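Glyoxalase 3 (PDB 4LRU) converts methylglyoxal to D-lactate in a single glutathione-independent step and so detoxifies methylglyoxal produced inside Candida albicans cells. Local coordinates at residues E155-G160 / G214-G219; S136-G141 / V226-D231; A107-L112 / D178-G183; T167-D172 / E203-N208; E45-S50 / S93-N98. One frame throughout, in Å; residues are numbered along the deposited sequence. Where two conformers were deposited one is given.

Interaction 1: E155-G160 / G214-G219; sequences EPLIKG and GRIVTG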
# COMPACT_ATOMS: atom_id res chain seq x y z
N GLU A 155 11.00 12.76 14.37
CA GLU A 155 10.11 13.53 13.49
C GLU A 155 9.37 12.59 12.56
O GLU A 155 9.75 11.43 12.40
CB GLU A 155 10.91 14.57 12.69
CG GLU A 155 11.54 15.66 13.55
CD GLU A 155 10.60 16.85 13.81
OE1 GLU A 155 9.50 16.89 13.24
OE2 GLU A 155 10.98 17.75 14.60
N PRO A 156 8.28 13.06 11.95
CA PRO A 156 7.56 12.20 11.02
C PRO A 156 8.49 11.59 9.99
O PRO A 156 9.38 12.28 9.45
CB PRO A 156 6.55 13.15 10.38
CG PRO A 156 6.27 14.14 11.47
CD PRO A 156 7.57 14.34 12.18
N LEU A 157 8.33 10.30 9.75
CA LEU A 157 9.18 9.59 8.81
C LEU A 157 9.26 10.27 7.43
O LEU A 157 10.32 10.27 6.80
CB LEU A 157 8.70 8.15 8.68
CG LEU A 157 9.68 7.23 7.94
CD1 LEU A 157 9.62 5.83 8.53
CD2 LEU A 157 9.38 7.20 6.47
N ILE A 158 8.16 10.84 6.97
CA ILE A 158 8.15 11.53 5.68
C ILE A 158 8.31 13.03 5.77
O ILE A 158 8.16 13.72 4.76
CB ILE A 158 6.93 11.17 4.82
CG1 ILE A 158 5.62 11.64 5.47
CG2 ILE A 158 6.94 9.69 4.53
CD1 ILE A 158 4.41 11.55 4.55
N LYS A 159 8.66 13.56 6.93
CA LYS A 159 8.94 15.00 7.02
C LYS A 159 10.04 15.36 6.03
O LYS A 159 11.09 14.74 6.03
CB LYS A 159 9.37 15.42 8.43
CG LYS A 159 9.61 16.92 8.56
CD LYS A 159 9.76 17.37 10.00
CE LYS A 159 9.95 18.88 10.15
NZ LYS A 159 8.78 19.66 9.68
N GLY A 160 9.80 16.36 5.20
CA GLY A 160 10.82 16.85 4.27
C GLY A 160 11.06 15.94 3.07
O GLY A 160 11.99 16.19 2.29
N GLY A 214 14.88 8.78 -2.04
CA GLY A 214 15.78 7.87 -1.36
C GLY A 214 15.17 6.48 -1.28
O GLY A 214 14.97 5.83 -2.30
N ARG A 215 14.85 6.06 -0.06
CA ARG A 215 14.29 4.73 0.18
C ARG A 215 12.80 4.78 0.51
O ARG A 215 12.22 3.86 1.10
CB ARG A 215 15.10 4.02 1.29
CG ARG A 215 16.50 3.62 0.82
CD ARG A 215 17.40 3.17 1.96
NE ARG A 215 17.64 4.25 2.92
CZ ARG A 215 17.09 4.32 4.12
NH1 ARG A 215 16.30 3.34 4.56
NH2 ARG A 215 17.33 5.36 4.90
N ILE A 216 12.15 5.86 0.09
CA ILE A 216 10.70 5.96 0.14
C ILE A 216 10.17 6.02 -1.28
O ILE A 216 10.58 6.87 -2.07
CB ILE A 216 10.26 7.23 0.88
CG1 ILE A 216 10.85 7.23 2.28
CG2 ILE A 216 8.74 7.32 0.91
CD1 ILE A 216 10.64 8.51 3.05
N VAL A 217 9.29 5.08 -1.61
CA VAL A 217 8.74 4.99 -2.97
C VAL A 217 7.23 4.93 -2.89
O VAL A 217 6.65 4.10 -2.19
CB VAL A 217 9.27 3.74 -3.70
CG1 VAL A 217 8.71 3.67 -5.11
CG2 VAL A 217 10.78 3.74 -3.73
N THR A 218 6.57 5.84 -3.59
CA THR A 218 5.11 5.85 -3.60
C THR A 218 4.57 5.92 -5.01
O THR A 218 5.23 6.42 -5.92
CB THR A 218 4.57 7.03 -2.78
OG1 THR A 218 5.23 8.24 -3.16
CG2 THR A 218 4.80 6.80 -1.28
N GLY A 219 3.34 5.43 -5.19
CA GLY A 219 2.62 5.50 -6.46
C GLY A 219 1.18 5.93 -6.30
O GLY A 219 0.62 5.89 -5.21
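Ile216 meets Leu157 and Ile158 through a single atom, its terminal methyl CD1. Leu157 gives one branch: its CD2 lies 3.9 Å from Ile216 CD1. These two side chains slide past each other in opposite directions. Ile158 uses its branch methyl, with CG2 at 4.2 Å from Ile216 CD1, and crosses the Ile216 chain at about a right angle. The one methyl therefore touches two side chains that approach it differently. Ile216 is extended, its CG1 anti to the carbonyl carbon (chi1 -57°) and chi2 nearly straight, and this carries CD1 well out from its strand. The two partners are consecutive residues at the middle of a type I beta turn running from Pro156 to Lys159. The turn is closed by a backbone bond from Lys159 N to Pro156 O of 2.9 Å. It follows the short strand 155-156, while Ile216 begins strand 216-219 of the central sheet. Tyr129 and Thr126 of helix 119-130 also pack on Leu157, and Tyr129 reaches Ile216 as well. Ile158 rests on Glu195 of helix 188-195 and on Phe145. The contact thus joins the turn after strand 155-156 to the start of strand 216-219, away from the active site. No hydrogen bond or charge pair crosses between 155-160 and 214-219. The touching groups are all aliphatic and buried, so the contact depends on van der Waals packing and the exclusion of water.

Interaction 2: S136-G141 / V226-D231; sequences SAVCHG and VKTAED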
# COMPACT_ATOMS: atom_id res chain seq x y z
N SER A 136 7.37 1.73 1.19
CA SER A 136 6.65 2.05 -0.04
C SER A 136 5.16 1.84 0.15
O SER A 136 4.72 1.09 1.02
CB SER A 136 7.17 1.22 -1.19
OG SER A 136 6.93 -0.16 -0.96
N ALA A 137 4.38 2.51 -0.68
CA ALA A 137 2.95 2.32 -0.71
C ALA A 137 2.38 2.86 -2.01
O ALA A 137 2.95 3.75 -2.64
CB ALA A 137 2.31 3.01 0.48
N VAL A 138 1.22 2.34 -2.37
CA VAL A 138 0.50 2.82 -3.55
C VAL A 138 -0.89 3.32 -3.18
O VAL A 138 -1.52 2.82 -2.25
CB VAL A 138 0.45 1.74 -4.64
CG1 VAL A 138 -0.38 0.54 -4.21
CG2 VAL A 138 -0.09 2.31 -5.95
N CYS A 139 -1.37 4.32 -3.91
CA CYS A 139 -2.78 4.74 -3.88
C CYS A 139 -3.12 5.42 -2.55
O CYS A 139 -2.56 6.47 -2.26
CB CYS A 139 -3.68 3.56 -4.17
SG CYS A 139 -5.39 4.00 -4.54
N HIS A 140 -3.98 4.84 -1.71
CA HIS A 140 -4.15 5.39 -0.34
C HIS A 140 -3.18 4.80 0.67
O HIS A 140 -3.20 5.17 1.86
CB HIS A 140 -5.59 5.23 0.15
CG HIS A 140 -6.57 6.01 -0.66
ND1 HIS A 140 -7.22 5.47 -1.75
CD2 HIS A 140 -6.94 7.31 -0.60
CE1 HIS A 140 -7.97 6.40 -2.31
NE2 HIS A 140 -7.81 7.53 -1.64
N GLY A 141 -2.36 3.87 0.21
CA GLY A 141 -1.35 3.23 1.05
C GLY A 141 -0.50 4.18 1.88
O GLY A 141 -0.09 3.82 2.99
N VAL A 226 2.40 -1.79 -10.47
CA VAL A 226 3.55 -2.47 -11.02
C VAL A 226 4.78 -1.56 -10.91
O VAL A 226 5.83 -1.97 -10.40
CB VAL A 226 3.34 -2.91 -12.48
CG1 VAL A 226 4.66 -3.37 -13.09
CG2 VAL A 226 2.33 -4.04 -12.57
N LYS A 227 4.65 -0.32 -11.37
CA LYS A 227 5.80 0.57 -11.42
C LYS A 227 6.29 0.86 -10.01
O LYS A 227 7.48 1.00 -9.79
CB LYS A 227 5.44 1.88 -12.14
CG LYS A 227 6.65 2.73 -12.50
CD LYS A 227 6.23 4.00 -13.23
CE LYS A 227 7.45 4.75 -13.80
NZ LYS A 227 8.31 5.32 -12.72
N THR A 228 5.37 0.95 -9.04
CA THR A 228 5.77 1.22 -7.66
C THR A 228 6.67 0.08 -7.17
O THR A 228 7.74 0.32 -6.61
CB THR A 228 4.58 1.39 -6.70
OG1 THR A 228 3.68 2.38 -7.21
CG2 THR A 228 5.05 1.83 -5.33
N ALA A 229 6.25 -1.16 -7.40
CA ALA A 229 7.06 -2.32 -7.04
C ALA A 229 8.40 -2.35 -7.77
O ALA A 229 9.44 -2.63 -7.16
CB ALA A 229 6.30 -3.60 -7.30
N GLU A 230 8.40 -2.06 -9.07
CA GLU A 230 9.63 -2.04 -9.83
C GLU A 230 10.55 -0.96 -9.28
O GLU A 230 11.76 -1.17 -9.19
CB GLU A 230 9.36 -1.80 -11.32
CG GLU A 230 8.60 -2.92 -12.01
CD GLU A 230 8.30 -2.61 -13.47
OE1 GLU A 230 8.25 -1.40 -13.81
OE2 GLU A 230 8.13 -3.56 -14.28
N ASP A 231 9.99 0.19 -8.92
CA ASP A 231 10.82 1.30 -8.44
C ASP A 231 11.29 1.07 -6.99
O ASP A 231 12.32 1.61 -6.57
CB ASP A 231 10.05 2.61 -8.58
CG ASP A 231 9.96 3.09 -10.03
OD1 ASP A 231 10.74 2.62 -10.88
OD2 ASP A 231 9.11 3.96 -10.31
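Val138 overlaps the hydroxyl side of Thr228, its CG2 lying 4.0 Å from Thr228 OG1. The two side chains cross obliquely. The other branch of Thr228 turns to the strand backbone, where CG2 is 3.9 Å from Ala137 O. In Thr228 the methyl is the branch anti to the backbone N, and OG1 lies beside that N (chi1 -53°). One branch thus meets a valine methyl and the other a main-chain oxygen. The hydroxyl is bonded to Ser224 O, near the start of helix 225-236, so its polar need is met within the helix region. Strand 134-138 is an inner strand of the mixed sheet of the DJ-1 fold, between 102-105 and 216-219, and helix 225-236 packs across it. Phe104 and Val217, from those two strands, also touch Thr228. A type II' turn begins at Val138 and puts Cys139 at its second position. Cys139 has phi 71°, the strained backbone of the nucleophile elbow in this superfamily. The turn is closed by Gly141 N to Val138 O at 2.8 Å. Cys139 and His140 are assigned to the active site, and His140 NE2 is hydrogen-bonded to Glu171. On the helix, Lys227 NZ forms a salt bridge of 2.9 Å with Asp231 OD2, and both groups also bond Thr210 OG1.

Interaction 3: A107-L112 / D178-G183; sequences AGHGTL and DIMKKG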
# COMPACT_ATOMS: atom_id res chain seq x y z
N ALA A 107 -3.35 -0.91 -1.07
CA ALA A 107 -4.41 -0.08 -0.55
C ALA A 107 -5.79 -0.47 -1.07
O ALA A 107 -6.20 -1.63 -0.96
CB ALA A 107 -4.09 1.39 -0.75
N GLY A 108 -6.53 0.51 -1.58
CA GLY A 108 -7.97 0.52 -1.45
C GLY A 108 -8.34 1.50 -0.36
O GLY A 108 -7.55 1.72 0.55
N HIS A 109 -9.53 2.08 -0.46
CA HIS A 109 -9.93 3.13 0.48
C HIS A 109 -9.98 2.64 1.93
O HIS A 109 -9.93 3.43 2.86
CB HIS A 109 -11.28 3.72 0.07
CG HIS A 109 -11.20 4.71 -1.05
ND1 HIS A 109 -11.18 4.34 -2.38
CD2 HIS A 109 -11.16 6.07 -1.05
CE1 HIS A 109 -11.13 5.42 -3.14
NE2 HIS A 109 -11.12 6.48 -2.36
N GLY A 110 -10.07 1.33 2.13
CA GLY A 110 -10.08 0.79 3.49
C GLY A 110 -8.89 1.29 4.30
O GLY A 110 -8.99 1.51 5.52
N THR A 111 -7.75 1.48 3.65
CA THR A 111 -6.54 1.91 4.35
C THR A 111 -6.71 3.24 5.11
O THR A 111 -6.00 3.50 6.08
CB THR A 111 -5.33 2.10 3.41
OG1 THR A 111 -5.65 3.08 2.41
CG2 THR A 111 -4.93 0.81 2.76
N LEU A 112 -7.62 4.10 4.64
CA LEU A 112 -7.89 5.37 5.28
C LEU A 112 -8.36 5.17 6.71
O LEU A 112 -8.18 6.05 7.55
CB LEU A 112 -8.95 6.15 4.50
CG LEU A 112 -8.51 6.59 3.10
CD1 LEU A 112 -9.70 7.05 2.29
CD2 LEU A 112 -7.45 7.68 3.16
N ASP A 178 -17.05 13.63 -0.02
CA ASP A 178 -17.85 14.09 1.13
C ASP A 178 -17.79 13.06 2.25
O ASP A 178 -17.69 13.42 3.43
CB ASP A 178 -19.30 14.30 0.72
CG ASP A 178 -19.47 15.39 -0.30
OD1 ASP A 178 -18.58 16.28 -0.37
OD2 ASP A 178 -20.49 15.37 -1.02
N ILE A 179 -17.84 11.79 1.88
CA ILE A 179 -17.66 10.69 2.82
C ILE A 179 -16.36 10.86 3.59
O ILE A 179 -16.33 10.75 4.82
CB ILE A 179 -17.68 9.33 2.10
CG1 ILE A 179 -19.11 9.01 1.65
CG2 ILE A 179 -17.15 8.23 3.00
CD1 ILE A 179 -19.20 7.97 0.55
N MET A 180 -15.28 11.16 2.88
CA MET A 180 -13.97 11.31 3.50
C MET A 180 -13.91 12.51 4.45
O MET A 180 -13.37 12.41 5.55
CB MET A 180 -12.88 11.43 2.42
CG MET A 180 -12.62 10.13 1.68
SD MET A 180 -11.33 10.19 0.42
CE MET A 180 -9.90 10.65 1.38
N LYS A 181 -14.49 13.63 4.04
CA LYS A 181 -14.43 14.85 4.83
C LYS A 181 -15.23 14.70 6.12
O LYS A 181 -14.87 15.26 7.15
CB LYS A 181 -14.95 16.03 4.01
CG LYS A 181 -14.24 16.21 2.68
CD LYS A 181 -13.04 17.15 2.80
CE LYS A 181 -12.14 17.06 1.58
NZ LYS A 181 -11.39 15.77 1.54
N LYS A 182 -16.32 13.94 6.05
CA LYS A 182 -17.18 13.73 7.20
C LYS A 182 -16.52 12.77 8.18
O LYS A 182 -16.73 12.86 9.39
CB LYS A 182 -18.51 13.15 6.73
CG LYS A 182 -19.63 13.25 7.75
CD LYS A 182 -20.86 12.49 7.26
CE LYS A 182 -21.60 11.83 8.41
NZ LYS A 182 -22.43 10.68 7.94
N GLY A 183 -15.72 11.84 7.67
CA GLY A 183 -15.05 10.84 8.50
C GLY A 183 -13.67 11.26 8.98
O GLY A 183 -12.96 10.47 9.59
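Met180 reaches across to Leu112 and His109 with the end of its side chain. Its methyl CE lies 3.7 Å from Leu112 CD1, and its sulfur SD lies 4.0 Å from the same Leu112 CD1. The leucine and methionine chains cross at about a right angle, and CD1 is the leucine branch nearer the thioether. The sulfur also approaches the imidazole of His109. It sits at the edge of that ring, near its plane, 5.4 Å from the ring centroid and 87° off the normal. The nearest ring atom is CD2, at 4.4 Å from Met180 SD, which makes this a rather distant Met-aromatic contact. Met180 starts out straight and then bends at its last torsion (chi3 61°), which turns CE away from the line of the chain and against Leu112. His109 NE2 is hydrogen-bonded to Glu171 OE1. Within 107-112, Gly108 O accepts from both Thr111 N and Thr111 OG1, the latter at 3.0 Å and nearly in line with the carbonyl. This double grip ties Gly108 to Thr111, where the chain enters the helix. The His109 ring also meets the ring of His140. The contact therefore lies beside the active site of this DJ-1 superfamily enzyme, where Met180 of helix 177-182 borders the edge of His109 and packs on Glu171, two residues that connect to His140.

Interaction 4: T167-D172 / E203-N208; sequences TDIGED and EGPWDN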
# COMPACT_ATOMS: atom_id res chain seq x y z
N THR A 167 -5.13 10.93 -5.94
CA THR A 167 -5.36 12.36 -6.12
C THR A 167 -6.68 12.82 -5.50
O THR A 167 -7.65 12.07 -5.44
CB THR A 167 -5.36 12.79 -7.60
OG1 THR A 167 -6.49 12.24 -8.29
CG2 THR A 167 -4.06 12.37 -8.30
N ASP A 168 -6.72 14.08 -5.07
CA ASP A 168 -7.98 14.68 -4.64
C ASP A 168 -9.07 14.58 -5.70
O ASP A 168 -10.22 14.28 -5.39
CB ASP A 168 -7.77 16.14 -4.26
CG ASP A 168 -6.93 16.32 -3.00
OD1 ASP A 168 -6.58 15.32 -2.33
OD2 ASP A 168 -6.62 17.49 -2.69
N ILE A 169 -8.74 14.87 -6.96
CA ILE A 169 -9.77 14.86 -7.98
C ILE A 169 -10.32 13.44 -8.15
O ILE A 169 -11.51 13.24 -8.41
CB ILE A 169 -9.30 15.48 -9.31
CG1 ILE A 169 -10.51 15.85 -10.18
CG2 ILE A 169 -8.32 14.57 -10.03
CD1 ILE A 169 -10.17 16.52 -11.51
N GLY A 170 -9.44 12.45 -8.00
CA GLY A 170 -9.85 11.04 -8.06
C GLY A 170 -10.95 10.74 -7.06
O GLY A 170 -11.88 9.98 -7.35
N GLU A 171 -10.87 11.36 -5.89
CA GLU A 171 -11.91 11.15 -4.87
C GLU A 171 -13.26 11.68 -5.32
O GLU A 171 -14.30 11.08 -5.02
CB GLU A 171 -11.53 11.78 -3.52
CG GLU A 171 -10.12 11.50 -3.02
CD GLU A 171 -9.84 10.05 -2.67
OE1 GLU A 171 -10.63 9.15 -3.06
OE2 GLU A 171 -8.79 9.81 -2.02
N ASP A 172 -13.26 12.80 -6.06
CA ASP A 172 -14.48 13.36 -6.62
C ASP A 172 -15.05 12.37 -7.62
O ASP A 172 -16.24 12.09 -7.64
CB ASP A 172 -14.21 14.68 -7.35
CG ASP A 172 -13.99 15.87 -6.41
OD1 ASP A 172 -14.12 15.74 -5.18
OD2 ASP A 172 -13.70 16.97 -6.94
N GLU A 203 0.10 14.38 -13.42
CA GLU A 203 -0.60 15.27 -14.35
C GLU A 203 -2.09 14.95 -14.36
O GLU A 203 -2.93 15.85 -14.37
CB GLU A 203 -0.03 15.11 -15.74
CG GLU A 203 1.41 15.53 -15.83
CD GLU A 203 1.74 16.09 -17.18
OE1 GLU A 203 2.15 17.27 -17.25
OE2 GLU A 203 1.55 15.36 -18.17
N GLY A 204 -2.40 13.65 -14.33
CA GLY A 204 -3.79 13.20 -14.31
C GLY A 204 -3.98 12.09 -13.31
O GLY A 204 -3.03 11.40 -12.92
N PRO A 205 -5.23 11.89 -12.86
CA PRO A 205 -5.49 11.02 -11.72
C PRO A 205 -5.24 9.53 -11.98
O PRO A 205 -5.11 8.77 -11.03
CB PRO A 205 -6.98 11.24 -11.44
CG PRO A 205 -7.54 11.74 -12.73
CD PRO A 205 -6.44 12.62 -13.27
N TRP A 206 -5.20 9.14 -13.26
CA TRP A 206 -5.08 7.74 -13.65
C TRP A 206 -3.71 7.41 -14.25
O TRP A 206 -3.51 6.32 -14.81
CB TRP A 206 -6.20 7.35 -14.60
CG TRP A 206 -7.54 7.82 -14.14
CD1 TRP A 206 -8.37 8.65 -14.81
CD2 TRP A 206 -8.18 7.53 -12.88
NE1 TRP A 206 -9.49 8.91 -14.06
CE2 TRP A 206 -9.42 8.21 -12.89
CE3 TRP A 206 -7.84 6.75 -11.77
CZ2 TRP A 206 -10.31 8.16 -11.81
CZ3 TRP A 206 -8.74 6.69 -10.70
CH2 TRP A 206 -9.95 7.40 -10.74
N ASP A 207 -2.79 8.36 -14.14
CA ASP A 207 -1.45 8.21 -14.71
C ASP A 207 -0.70 7.10 -13.97
O ASP A 207 -0.87 6.91 -12.76
CB ASP A 207 -0.65 9.51 -14.57
CG ASP A 207 -1.10 10.60 -15.53
OD1 ASP A 207 -2.05 10.39 -16.33
OD2 ASP A 207 -0.50 11.70 -15.48
N ASN A 208 0.16 6.41 -14.72
CA ASN A 208 1.15 5.49 -14.15
C ASN A 208 2.33 6.33 -13.65
O ASN A 208 3.14 6.81 -14.45
CB ASN A 208 1.58 4.53 -15.24
CG ASN A 208 2.60 3.52 -14.76
OD1 ASN A 208 2.79 3.29 -13.56
ND2 ASN A 208 3.29 2.91 -15.72
O HOH W 1 -5.89 9.40 -8.57
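Pro205 presses its ring against Thr167 and Ile169. Its CB lies 3.3 Å from Thr167 OG1 and 3.9 Å from Ile169 CG2, and both side chains lean on the proline at a slant. Thr167 holds OG1 between its backbone N and carbonyl carbon (chi1 67°). This conformation directs the hydroxyl over the start of the helix, where it accepts from Gly170 N at 3.0 Å. Thr167 is thus the N-cap of helix 168-173, and the same oxygen that caps the helix borders the proline. Its methyl CG2 faces the proline too, near Pro205 CA. In Ile169 the longer branch CG1 runs anti to the backbone N (chi1 -162°), which puts the branch methyl CG2 beside the ring and CG1 outward. On the loop side, Pro205 CB stands 4.1 Å above the plane of the Trp206 ring, over its centre. The far end of that indole comes up to Gly170 beside the proline, with Trp206 CH2 4.5 Å from Gly170 CA. A type I turn from Gly204 to Asp207 shapes this loop. It is reinforced by Gly204 N, which donates to Asp207 OD2 from above the carboxylate plane. A water bridges the two segments: it accepts from Thr167 N and donates to Pro205 O at 2.7 Å. Asn221 also bonds Pro205 O. Glu171, assigned to the active site, points away from the proline and bonds His109 and His140. The contact sets the loop between strands 198-199 and 210-213 against the start of helix 168-173, with helix 177-182 following on the Glu171 side.

Interaction 5: E45-S50 / S93-N98; sequences EIQLAS and SDLDPN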
# COMPACT_ATOMS: atom_id res chain seq x y z
N GLU A 45 10.91 -13.32 -0.97
CA GLU A 45 9.80 -13.88 -0.22
C GLU A 45 8.82 -12.78 0.11
O GLU A 45 9.22 -11.66 0.38
CB GLU A 45 10.31 -14.52 1.06
CG GLU A 45 9.28 -15.36 1.80
CD GLU A 45 9.92 -16.21 2.88
OE1 GLU A 45 10.51 -17.25 2.54
OE2 GLU A 45 9.86 -15.81 4.05
N ILE A 46 7.53 -13.08 0.05
CA ILE A 46 6.52 -12.09 0.36
C ILE A 46 5.59 -12.61 1.46
O ILE A 46 4.98 -13.67 1.32
CB ILE A 46 5.67 -11.69 -0.86
CG1 ILE A 46 6.54 -11.21 -2.02
CG2 ILE A 46 4.72 -10.58 -0.48
CD1 ILE A 46 6.78 -12.25 -3.09
N GLN A 47 5.50 -11.84 2.54
CA GLN A 47 4.56 -12.10 3.63
C GLN A 47 3.43 -11.06 3.58
O GLN A 47 3.66 -9.86 3.76
CB GLN A 47 5.26 -12.00 4.98
CG GLN A 47 4.33 -12.16 6.18
CD GLN A 47 3.76 -13.57 6.30
OE1 GLN A 47 4.49 -14.53 6.57
NE2 GLN A 47 2.46 -13.70 6.09
N LEU A 48 2.21 -11.52 3.35
CA LEU A 48 1.06 -10.65 3.44
C LEU A 48 0.68 -10.48 4.92
O LEU A 48 0.73 -11.45 5.70
CB LEU A 48 -0.12 -11.22 2.65
CG LEU A 48 -0.09 -11.00 1.13
CD1 LEU A 48 1.15 -11.64 0.54
CD2 LEU A 48 -1.35 -11.55 0.46
N ALA A 49 0.26 -9.28 5.29
CA ALA A 49 -0.19 -9.01 6.66
C ALA A 49 -1.25 -7.92 6.65
O ALA A 49 -1.19 -7.00 5.83
CB ALA A 49 0.97 -8.59 7.54
N SER A 50 -2.18 -8.01 7.59
CA SER A 50 -3.00 -6.86 7.95
C SER A 50 -2.94 -6.66 9.46
O SER A 50 -2.42 -7.49 10.20
CB SER A 50 -4.45 -7.05 7.50
OG SER A 50 -5.12 -7.99 8.32
N SER A 93 0.96 -8.21 14.44
CA SER A 93 1.55 -8.38 15.77
C SER A 93 2.14 -9.78 15.98
O SER A 93 2.95 -9.97 16.89
CB SER A 93 0.51 -8.11 16.85
OG SER A 93 -0.50 -9.08 16.79
N ASP A 94 1.72 -10.75 15.17
CA ASP A 94 2.27 -12.10 15.25
C ASP A 94 3.60 -12.26 14.49
O ASP A 94 4.20 -13.34 14.49
CB ASP A 94 1.28 -13.14 14.73
CG ASP A 94 0.07 -13.30 15.63
OD1 ASP A 94 0.25 -13.18 16.87
OD2 ASP A 94 -1.03 -13.53 15.10
N LEU A 95 4.09 -11.18 13.89
CA LEU A 95 5.33 -11.22 13.11
C LEU A 95 6.45 -10.53 13.85
O LEU A 95 6.22 -9.68 14.70
CB LEU A 95 5.09 -10.51 11.77
CG LEU A 95 3.98 -11.11 10.92
CD1 LEU A 95 3.78 -10.27 9.67
CD2 LEU A 95 4.23 -12.57 10.56
N ASP A 96 7.69 -10.89 13.52
CA ASP A 96 8.87 -10.18 14.01
C ASP A 96 9.26 -9.07 13.04
O ASP A 96 9.69 -9.36 11.93
CB ASP A 96 10.05 -11.15 14.17
CG ASP A 96 11.29 -10.48 14.78
OD1 ASP A 96 11.38 -9.23 14.74
OD2 ASP A 96 12.18 -11.21 15.29
N PRO A 97 9.12 -7.81 13.47
CA PRO A 97 9.36 -6.72 12.52
C PRO A 97 10.77 -6.73 11.93
O PRO A 97 10.96 -6.23 10.81
CB PRO A 97 9.15 -5.45 13.35
CG PRO A 97 8.55 -5.89 14.64
CD PRO A 97 8.93 -7.33 14.84
N ASN A 98 11.74 -7.32 12.63
CA ASN A 98 13.13 -7.35 12.15
C ASN A 98 13.33 -8.33 10.99
O ASN A 98 14.41 -8.38 10.39
CB ASN A 98 14.10 -7.76 13.27
CG ASN A 98 14.04 -6.84 14.48
OD1 ASN A 98 13.79 -7.29 15.61
ND2 ASN A 98 14.31 -5.56 14.26
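Leu95 buries the most surface of any residue in this contact, and it touches Gln47 and Ala49 through one methyl. Its CD1 lies 3.9 Å from Ala49 CB and 4.0 Å from Gln47 CG. The two partners are two residues apart on strand 45-50, so they present the same face of the strand. A chi1 of -59°, which sets CG of Leu95 anti to C, and an extended chi2 bring the branch end down to the strand. Gln47 meets it at a slant. Its chain bends at chi2 (68°), turning the amide forward, alongside the strand, while CG stays against the leucine. The amide NE2 then donates to Leu48 O at 2.9 Å, almost straight and within the plane of its own amide. NE2 also bonds Asn88 O, so the nitrogen has two acceptors and the amide's rotation is well fixed. Leu8 of the adjoining strand 6-10 packs on both Leu95 and Ala49, and Tyr100 touches Leu95 and Gln47. Further along the loop, Asp96 OD1 accepts from Asn98 N at 2.9 Å, an Asx turn that leads into the 3-10 segment. The loop between strands 90-91 and 102-105 thus covers the strand near one margin of the central sheet. Across the contact the chemistry is apolar, with the aliphatic part of Gln47 serving as packing surface while its amide NE2 is held by Leu48 O and Asn88 O.

How the interactions relate
Interactions 1, 2 and 5 all reach the central sheet. Interactions 1 and 2 use its neighbouring strands 216-219 and 134-138, which are joined by backbone bonds; interaction 5 lies toward the other margin. Interaction 2 is nearest the centre of the chain, and interactions 1 and 3 are also buried, whereas 4 and 5 are only partly so. Interactions 2, 3 and 4 converge on the active site: Glu171 of 167-172 bonds both His140 of 136-141 and His109 of 107-112. Chemistry follows place. Interactions 1 and 5 are aliphatic packing, interaction 2 sets a threonine against a valine and a strand carbonyl, interaction 3 adds sulfur, and interaction 4, farthest from the centre, includes a bridging water.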